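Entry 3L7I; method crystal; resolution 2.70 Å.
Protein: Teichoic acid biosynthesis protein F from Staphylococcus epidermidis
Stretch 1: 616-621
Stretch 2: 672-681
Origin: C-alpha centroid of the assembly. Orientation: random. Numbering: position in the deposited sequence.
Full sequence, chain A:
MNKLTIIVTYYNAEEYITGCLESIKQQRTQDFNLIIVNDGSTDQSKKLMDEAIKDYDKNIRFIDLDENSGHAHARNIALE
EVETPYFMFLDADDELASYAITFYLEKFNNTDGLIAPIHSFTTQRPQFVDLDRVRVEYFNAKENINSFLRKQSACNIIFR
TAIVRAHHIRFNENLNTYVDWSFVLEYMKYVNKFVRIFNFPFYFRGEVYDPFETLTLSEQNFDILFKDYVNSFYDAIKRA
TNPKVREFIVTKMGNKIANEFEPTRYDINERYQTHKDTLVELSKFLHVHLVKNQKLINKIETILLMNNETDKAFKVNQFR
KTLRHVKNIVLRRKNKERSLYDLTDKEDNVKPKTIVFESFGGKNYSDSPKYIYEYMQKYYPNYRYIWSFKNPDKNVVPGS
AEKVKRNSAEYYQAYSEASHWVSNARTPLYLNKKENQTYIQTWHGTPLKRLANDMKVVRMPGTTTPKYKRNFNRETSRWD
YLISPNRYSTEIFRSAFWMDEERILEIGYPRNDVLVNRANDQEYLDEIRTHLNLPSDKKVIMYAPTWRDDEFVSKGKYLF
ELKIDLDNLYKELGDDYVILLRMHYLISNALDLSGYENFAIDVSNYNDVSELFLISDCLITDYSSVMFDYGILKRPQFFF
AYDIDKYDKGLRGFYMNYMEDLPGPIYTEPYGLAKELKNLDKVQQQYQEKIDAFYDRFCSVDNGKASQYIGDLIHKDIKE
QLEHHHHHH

Stretch 1, residues 616-621: SDCLIT
Stretch 2 672-681: GLAKELKNLD

Residues 618-621 form an extended strand, with phi/psi running from -160/166 at Cys618 through -117/134 and -115/127 to -148/-168 at Thr621; Asp617, at -76/-22, precedes it outside the strand. Residues 672-677 continue a helix that begins earlier in the chain, and Glu676 N to Gly672 O and Leu677 N to Leu673 O hydrogen bonds, both 3.0 Å, record its pitch. Asn679, at -127/86, is not helical and occupies the N-cap position of the next helix, which starts at Leu680. Strand and first helix run antiparallel, their N-to-C directions 175° apart and their axes 12.2 Å apart at closest approach. Accordingly, the register pairs Ile620 with Leu673 (CA to CA 9.5 Å) and Cys618 with Leu680 (CA to CA 8.2 Å).

No hydrogen bond crosses between the stretches; apolar packing joins them and buries 231 Å², both sides summed. Strand alternation directs Cys618 and Ile620 toward the helices and leaves Leu619 and Thr621 out of reach. Ile620 (chi1 m, chi2 t) spans two helical residues one turn apart: its CG2 lies 4.1 Å from Leu673 CD1, and its CD1 lies 4.1 Å from Leu677 CD2. Leu673 points toward the strand with chi1 at -139°. Leu677 leaves its backbone sideways, but chi1 m and chi2 at 11° bring its end nearer. Cys618, chi1 p, touches two leucines, with SG 4.5 Å from Leu677 CD1 and CB 4.3 Å from Leu680 CD1; its small, weakly polar side chain suits this buried apolar place.

Leu680 (chi1 -97°, chi2 t) gives the largest covered area, 57 Å². Its CD1 also approaches Asp617 O at 3.5 Å and Asp617 CB at 3.7 Å. Asp617, chi1 m, thus contributes backbone and CB to the packing, while its OD2 is hydrogen-bonded elsewhere in the structure. Lys675 and Lys678 are exposed and take no part, which suits their charge.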

# COMPACT_ATOMS: atom_id res chain seq x y z
N SER A 616 23.51 -58.92 6.74
CA SER A 616 23.71 -59.38 5.36
C SER A 616 25.05 -60.06 5.14
O SER A 616 26.10 -59.47 5.44
CB SER A 616 23.60 -58.22 4.38
OG SER A 616 22.29 -57.71 4.30
N ASP A 617 25.01 -61.27 4.59
CA ASP A 617 26.22 -62.03 4.29
C ASP A 617 26.93 -61.52 3.05
O ASP A 617 28.12 -61.77 2.88
CB ASP A 617 25.90 -63.51 4.15
CG ASP A 617 25.43 -64.13 5.46
OD1 ASP A 617 26.29 -64.35 6.36
OD2 ASP A 617 24.21 -64.39 5.58
N CYS A 618 26.21 -60.82 2.18
CA CYS A 618 26.83 -60.10 1.08
C CYS A 618 25.88 -59.03 0.58
O CYS A 618 24.70 -59.03 0.93
CB CYS A 618 27.21 -61.04 -0.07
SG CYS A 618 25.82 -61.83 -0.93
N LEU A 619 26.42 -58.11 -0.23
CA LEU A 619 25.66 -57.02 -0.84
C LEU A 619 25.66 -57.17 -2.36
O LEU A 619 26.71 -57.42 -2.96
CB LEU A 619 26.30 -55.68 -0.47
CG LEU A 619 25.28 -54.56 -0.26
CD1 LEU A 619 25.93 -53.18 -0.30
CD2 LEU A 619 24.16 -54.66 -1.26
N ILE A 620 24.51 -57.02 -3.00
CA ILE A 620 24.54 -56.88 -4.45
C ILE A 620 24.03 -55.50 -4.77
O ILE A 620 22.95 -55.09 -4.31
CB ILE A 620 23.67 -57.92 -5.17
CG1 ILE A 620 24.02 -59.32 -4.71
CG2 ILE A 620 23.84 -57.80 -6.68
CD1 ILE A 620 23.22 -60.38 -5.41
N THR A 621 24.82 -54.76 -5.54
CA THR A 621 24.44 -53.41 -5.89
C THR A 621 24.98 -53.09 -7.30
O THR A 621 25.38 -54.00 -8.02
CB THR A 621 24.95 -52.45 -4.83
OG1 THR A 621 24.38 -51.16 -5.06
CG2 THR A 621 26.47 -52.36 -4.86
N GLY A 672 25.83 -65.85 -13.96
CA GLY A 672 27.14 -66.17 -13.43
C GLY A 672 27.19 -65.74 -11.97
O GLY A 672 27.84 -66.37 -11.13
N LEU A 673 26.49 -64.65 -11.68
CA LEU A 673 26.33 -64.15 -10.33
C LEU A 673 25.69 -65.23 -9.46
O LEU A 673 26.19 -65.54 -8.37
CB LEU A 673 25.44 -62.90 -10.36
CG LEU A 673 25.82 -61.72 -9.48
CD1 LEU A 673 24.68 -60.72 -9.42
CD2 LEU A 673 26.18 -62.21 -8.09
N ALA A 674 24.60 -65.82 -9.96
CA ALA A 674 23.90 -66.90 -9.26
C ALA A 674 24.85 -68.04 -8.89
O ALA A 674 24.95 -68.44 -7.74
CB ALA A 674 22.74 -67.43 -10.09
N LYS A 675 25.57 -68.55 -9.88
CA LYS A 675 26.49 -69.64 -9.62
C LYS A 675 27.51 -69.25 -8.56
O LYS A 675 27.79 -70.01 -7.65
CB LYS A 675 27.17 -70.07 -10.92
CG LYS A 675 26.21 -70.59 -12.00
CD LYS A 675 25.32 -71.73 -11.49
CE LYS A 675 24.60 -72.46 -12.63
NZ LYS A 675 23.78 -73.61 -12.13
N GLU A 676 28.03 -68.03 -8.66
CA GLU A 676 29.05 -67.54 -7.74
C GLU A 676 28.60 -67.54 -6.26
O GLU A 676 29.33 -68.01 -5.38
CB GLU A 676 29.50 -66.14 -8.16
CG GLU A 676 30.77 -65.65 -7.50
CD GLU A 676 32.01 -65.93 -8.32
OE1 GLU A 676 32.26 -67.11 -8.66
OE2 GLU A 676 32.74 -64.96 -8.63
N LEU A 677 27.40 -66.99 -6.00
CA LEU A 677 26.76 -67.02 -4.67
C LEU A 677 26.66 -68.42 -4.01
O LEU A 677 26.57 -68.54 -2.78
CB LEU A 677 25.36 -66.41 -4.76
CG LEU A 677 25.13 -64.89 -4.66
CD1 LEU A 677 26.42 -64.09 -4.73
CD2 LEU A 677 24.14 -64.38 -5.71
N LYS A 678 26.65 -69.47 -4.83
CA LYS A 678 26.49 -70.82 -4.31
C LYS A 678 27.43 -71.02 -3.13
O LYS A 678 27.04 -71.57 -2.10
CB LYS A 678 26.81 -71.85 -5.40
CG LYS A 678 25.94 -73.08 -5.38
CD LYS A 678 24.48 -72.68 -5.43
CE LYS A 678 23.71 -73.64 -6.32
NZ LYS A 678 24.20 -73.50 -7.71
N ASN A 679 28.66 -70.53 -3.29
CA ASN A 679 29.71 -70.71 -2.30
C ASN A 679 30.34 -69.38 -1.90
O ASN A 679 31.36 -68.96 -2.47
CB ASN A 679 30.77 -71.66 -2.87
CG ASN A 679 31.89 -71.93 -1.89
OD1 ASN A 679 31.88 -71.41 -0.77
ND2 ASN A 679 32.85 -72.76 -2.29
N LEU A 680 29.74 -68.72 -0.92
CA LEU A 680 30.23 -67.42 -0.47
C LEU A 680 31.70 -67.46 -0.05
O LEU A 680 32.48 -66.59 -0.45
CB LEU A 680 29.37 -66.84 0.65
CG LEU A 680 28.29 -65.84 0.23
CD1 LEU A 680 27.88 -64.97 1.41
CD2 LEU A 680 28.77 -64.98 -0.92
N ASP A 681 32.08 -68.46 0.74
CA ASP A 681 33.43 -68.51 1.28
C ASP A 681 34.49 -68.42 0.19
O ASP A 681 35.53 -67.80 0.39
CB ASP A 681 33.65 -69.79 2.09
CG ASP A 681 32.89 -69.78 3.42
OD1 ASP A 681 32.50 -68.69 3.89
OD2 ASP A 681 32.70 -70.89 3.98